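Local coordinates for archeaosine synthase QueF-Like (Pyrobaculum calidifontis, PDB 5K0P), which converts the nitrile of preQ0-modified tRNA to a formamidine with free ammonium, completing archaeosine synthesis in the tRNA D-loop, at residues Y36-V42 / V77-Y81. Numbering follows the deposited sequence.
Sequences YIPRGAV and VNPPY
Y36 and I37, late in strand 27-37, lie beside the start of antiparallel strand 81-90, with Y36 and Y81 CA atoms 5.3 Å apart and I37 N donating to Y81 O (3.0 Å). I37 O faces P79 CB and P80 CD (both 3.1 Å), prolines without an N-H to offer, and has no hydrogen-bond partner. After I37 the segments part around R39, meeting again at A41 and V77 (CA-CA 5.6 Å). P38 points away, and G40, at phi 54°, turns the loop back as glycine readily can. N78, just after helix 62-77, takes positive phi (38°), which asparagine tolerates better than most; P79 and P80, lacking N-H, cannot continue the helix's hydrogen bonding and lead into strand 81-90. This is a helix-to-sheet junction of a tunnel-fold subunit, whose helices pack on one antiparallel sheet. V77 wedges in, CG2 against Y36 CE2 (4.2 Å), CG1 against A41 CB (4.0 Å), whose smallness leaves the hollow. The Y36 ring (chi1 p) also meets P79 CB (3.9 Å from CD2); its OH is hydrogen-bonded to L43 N. Branched I37 fits between P80 CG (4.0 Å from CB) and Y81 CB (3.9 Å from CD1). Water 1 bridges R39 N, A41 O and V77 O, water 2 beside it; R39 (t, t, then m at chi3) swings its guanidinium over P80.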
ATOM      1  N   TYR A  36       3.373  -2.176 -26.977  1.00 20.31           N
ATOM      2  CA  TYR A  36       3.508  -1.881 -28.397  1.00 21.96           C
ATOM      3  C   TYR A  36       2.338  -1.161 -29.050  1.00 23.31           C
ATOM      4  O   TYR A  36       1.238  -1.163 -28.541  1.00 21.09           O
ATOM      5  CB  TYR A  36       3.806  -3.209 -29.158  1.00 23.23           C
ATOM      6  CG  TYR A  36       2.621  -4.081 -29.340  1.00 21.66           C
ATOM      7  CD1 TYR A  36       2.178  -4.853 -28.304  1.00 18.74           C
ATOM      8  CD2 TYR A  36       1.916  -4.102 -30.562  1.00 25.18           C
ATOM      9  CE1 TYR A  36       1.036  -5.671 -28.471  1.00 21.23           C
ATOM     10  CE2 TYR A  36       0.772  -4.916 -30.743  1.00 22.80           C
ATOM     11  CZ  TYR A  36       0.333  -5.685 -29.686  1.00 22.05           C
ATOM     12  OH  TYR A  36      -0.847  -6.449 -29.801  1.00 23.55           O
ATOM     13  N   ILE A  37       2.597  -0.525 -30.202  1.00 27.33           N
ATOM     14  CA  ILE A  37       1.542   0.104 -30.993  1.00 28.36           C
ATOM     15  C   ILE A  37       1.234  -0.798 -32.145  1.00 31.79           C
ATOM     16  O   ILE A  37       2.132  -1.046 -32.987  1.00 34.73           O
ATOM     17  CB  ILE A  37       1.957   1.466 -31.543  1.00 30.60           C
ATOM     18  CG1 ILE A  37       2.246   2.369 -30.382  1.00 30.58           C
ATOM     19  CG2 ILE A  37       0.829   2.094 -32.444  1.00 33.51           C
ATOM     20  CD1 ILE A  37       2.729   3.717 -30.767  1.00 33.39           C
ATOM     21  N   PRO A  38      -0.027  -1.292 -32.227  1.00 30.64           N
ATOM     22  CA  PRO A  38      -0.420  -2.131 -33.346  1.00 30.87           C
ATOM     23  C   PRO A  38      -0.423  -1.312 -34.612  1.00 35.49           C
ATOM     24  O   PRO A  38      -0.712  -0.079 -34.544  1.00 28.62           O
ATOM     25  CB  PRO A  38      -1.858  -2.538 -32.999  1.00 31.35           C
ATOM     26  CG  PRO A  38      -1.931  -2.432 -31.515  1.00 28.74           C
ATOM     27  CD  PRO A  38      -1.082  -1.226 -31.200  1.00 28.34           C
ATOM     28  N   ARG A  39      -0.067  -1.994 -35.735  1.00 36.95           N
ATOM     29  CA  ARG A  39      -0.312  -1.506 -37.091  1.00 37.37           C
ATOM     30  C   ARG A  39      -1.027  -2.588 -37.901  1.00 39.07           C
ATOM     31  O   ARG A  39      -0.394  -3.446 -38.561  1.00 44.23           O
ATOM     32  CB  ARG A  39       0.982  -1.072 -37.822  1.00 39.85           C
ATOM     33  CG  ARG A  39       0.619  -0.453 -39.200  1.00 50.71           C
ATOM     34  CD  ARG A  39       1.764  -0.343 -40.214  1.00 64.28           C
ATOM     35  NE  ARG A  39       2.748   0.690 -39.870  1.00 75.78           N
ATOM     36  CZ  ARG A  39       3.989   0.504 -39.373  1.00 71.50           C
ATOM     37  NH1 ARG A  39       4.738   1.584 -39.103  1.00 62.54           N
ATOM     38  NH2 ARG A  39       4.509  -0.712 -39.133  1.00 67.08           N
ATOM     39  N   GLY A  40      -2.340  -2.590 -37.841  1.00 43.78           N
ATOM     40  CA  GLY A  40      -3.108  -3.689 -38.469  1.00 61.36           C
ATOM     41  C   GLY A  40      -2.815  -5.164 -38.120  1.00 62.69           C
ATOM     42  O   GLY A  40      -3.218  -6.087 -38.876  1.00 74.56           O
ATOM     43  N   ALA A  41      -2.120  -5.388 -37.010  1.00 53.74           N
ATOM     44  CA  ALA A  41      -2.137  -6.680 -36.383  1.00 46.03           C
ATOM     45  C   ALA A  41      -1.903  -6.477 -34.894  1.00 42.68           C
ATOM     46  O   ALA A  41      -0.953  -5.754 -34.445  1.00 37.24           O
ATOM     47  CB  ALA A  41      -1.085  -7.602 -36.994  1.00 48.89           C
ATOM     48  N   VAL A  42      -2.828  -7.070 -34.146  1.00 37.20           N
ATOM     49  CA  VAL A  42      -2.739  -7.236 -32.721  1.00 37.76           C
ATOM     50  C   VAL A  42      -2.131  -8.603 -32.445  1.00 36.99           C
ATOM     51  O   VAL A  42      -2.529  -9.615 -33.063  1.00 31.49           O
ATOM     52  CB  VAL A  42      -4.126  -7.101 -32.037  1.00 36.76           C
ATOM     53  CG1 VAL A  42      -4.109  -7.650 -30.607  1.00 39.65           C
ATOM     54  CG2 VAL A  42      -4.509  -5.639 -32.076  1.00 37.78           C
ATOM     55  N   VAL A  77       4.285  -9.010 -35.547  1.00 30.16           N
ATOM     56  CA  VAL A  77       3.317  -7.949 -35.920  1.00 31.25           C
ATOM     57  C   VAL A  77       3.878  -6.657 -36.411  1.00 32.07           C
ATOM     58  O   VAL A  77       3.116  -5.742 -36.581  1.00 29.61           O
ATOM     59  CB  VAL A  77       2.305  -7.631 -34.781  1.00 27.90           C
ATOM     60  CG1 VAL A  77       1.559  -8.877 -34.340  1.00 28.76           C
ATOM     61  CG2 VAL A  77       3.002  -7.052 -33.564  1.00 35.33           C
ATOM     62  N   ASN A  78       5.181  -6.572 -36.649  1.00 34.15           N
ATOM     63  CA  ASN A  78       5.826  -5.384 -37.216  1.00 36.91           C
ATOM     64  C   ASN A  78       5.255  -4.077 -36.723  1.00 35.25           C
ATOM     65  O   ASN A  78       4.757  -3.315 -37.539  1.00 39.00           O
ATOM     66  CB  ASN A  78       5.769  -5.442 -38.760  1.00 42.01           C
ATOM     67  CG  ASN A  78       6.393  -6.726 -39.312  1.00 49.37           C
ATOM     68  OD1 ASN A  78       5.685  -7.757 -39.593  1.00 54.17           O
ATOM     69  ND2 ASN A  78       7.734  -6.704 -39.432  1.00 47.47           N
ATOM     70  N   PRO A  79       5.275  -3.837 -35.386  1.00 32.44           N
ATOM     71  CA  PRO A  79       4.656  -2.643 -34.848  1.00 32.73           C
ATOM     72  C   PRO A  79       5.630  -1.504 -34.946  1.00 32.56           C
ATOM     73  O   PRO A  79       6.800  -1.766 -34.913  1.00 32.04           O
ATOM     74  CB  PRO A  79       4.435  -3.009 -33.382  1.00 31.81           C
ATOM     75  CG  PRO A  79       5.514  -3.922 -33.090  1.00 32.50           C
ATOM     76  CD  PRO A  79       5.881  -4.641 -34.318  1.00 30.94           C
ATOM     77  N   PRO A  80       5.162  -0.258 -35.099  1.00 32.41           N
ATOM     78  CA  PRO A  80       6.101   0.879 -35.155  1.00 35.35           C
ATOM     79  C   PRO A  80       6.793   1.217 -33.844  1.00 34.76           C
ATOM     80  O   PRO A  80       7.722   2.040 -33.858  1.00 33.82           O
ATOM     81  CB  PRO A  80       5.190   2.081 -35.497  1.00 34.91           C
ATOM     82  CG  PRO A  80       3.831   1.674 -35.075  1.00 33.22           C
ATOM     83  CD  PRO A  80       3.773   0.193 -35.348  1.00 32.41           C
ATOM     84  N   TYR A  81       6.302   0.666 -32.733  1.00 32.85           N
ATOM     85  CA  TYR A  81       6.909   0.868 -31.429  1.00 31.37           C
ATOM     86  C   TYR A  81       6.672  -0.407 -30.638  1.00 25.71           C
ATOM     87  O   TYR A  81       5.560  -0.936 -30.617  1.00 24.22           O
ATOM     88  CB  TYR A  81       6.273   2.049 -30.634  1.00 30.38           C
ATOM     89  CG  TYR A  81       6.691   2.123 -29.178  1.00 31.09           C
ATOM     90  CD1 TYR A  81       7.980   2.403 -28.833  1.00 30.22           C
ATOM     91  CD2 TYR A  81       5.769   1.910 -28.152  1.00 31.55           C
ATOM     92  CE1 TYR A  81       8.375   2.475 -27.533  1.00 31.33           C
ATOM     93  CE2 TYR A  81       6.147   1.971 -26.821  1.00 29.53           C
ATOM     94  CZ  TYR A  81       7.456   2.232 -26.519  1.00 28.38           C
ATOM     95  OH  TYR A  81       7.795   2.292 -25.186  1.00 29.20           O
TER
HETATM   96  O   HOH W   1       1.040  -4.338 -35.339  1.00 39.16           O
HETATM   97  O   HOH W   2       2.220  -4.119 -38.814  1.00 47.51           O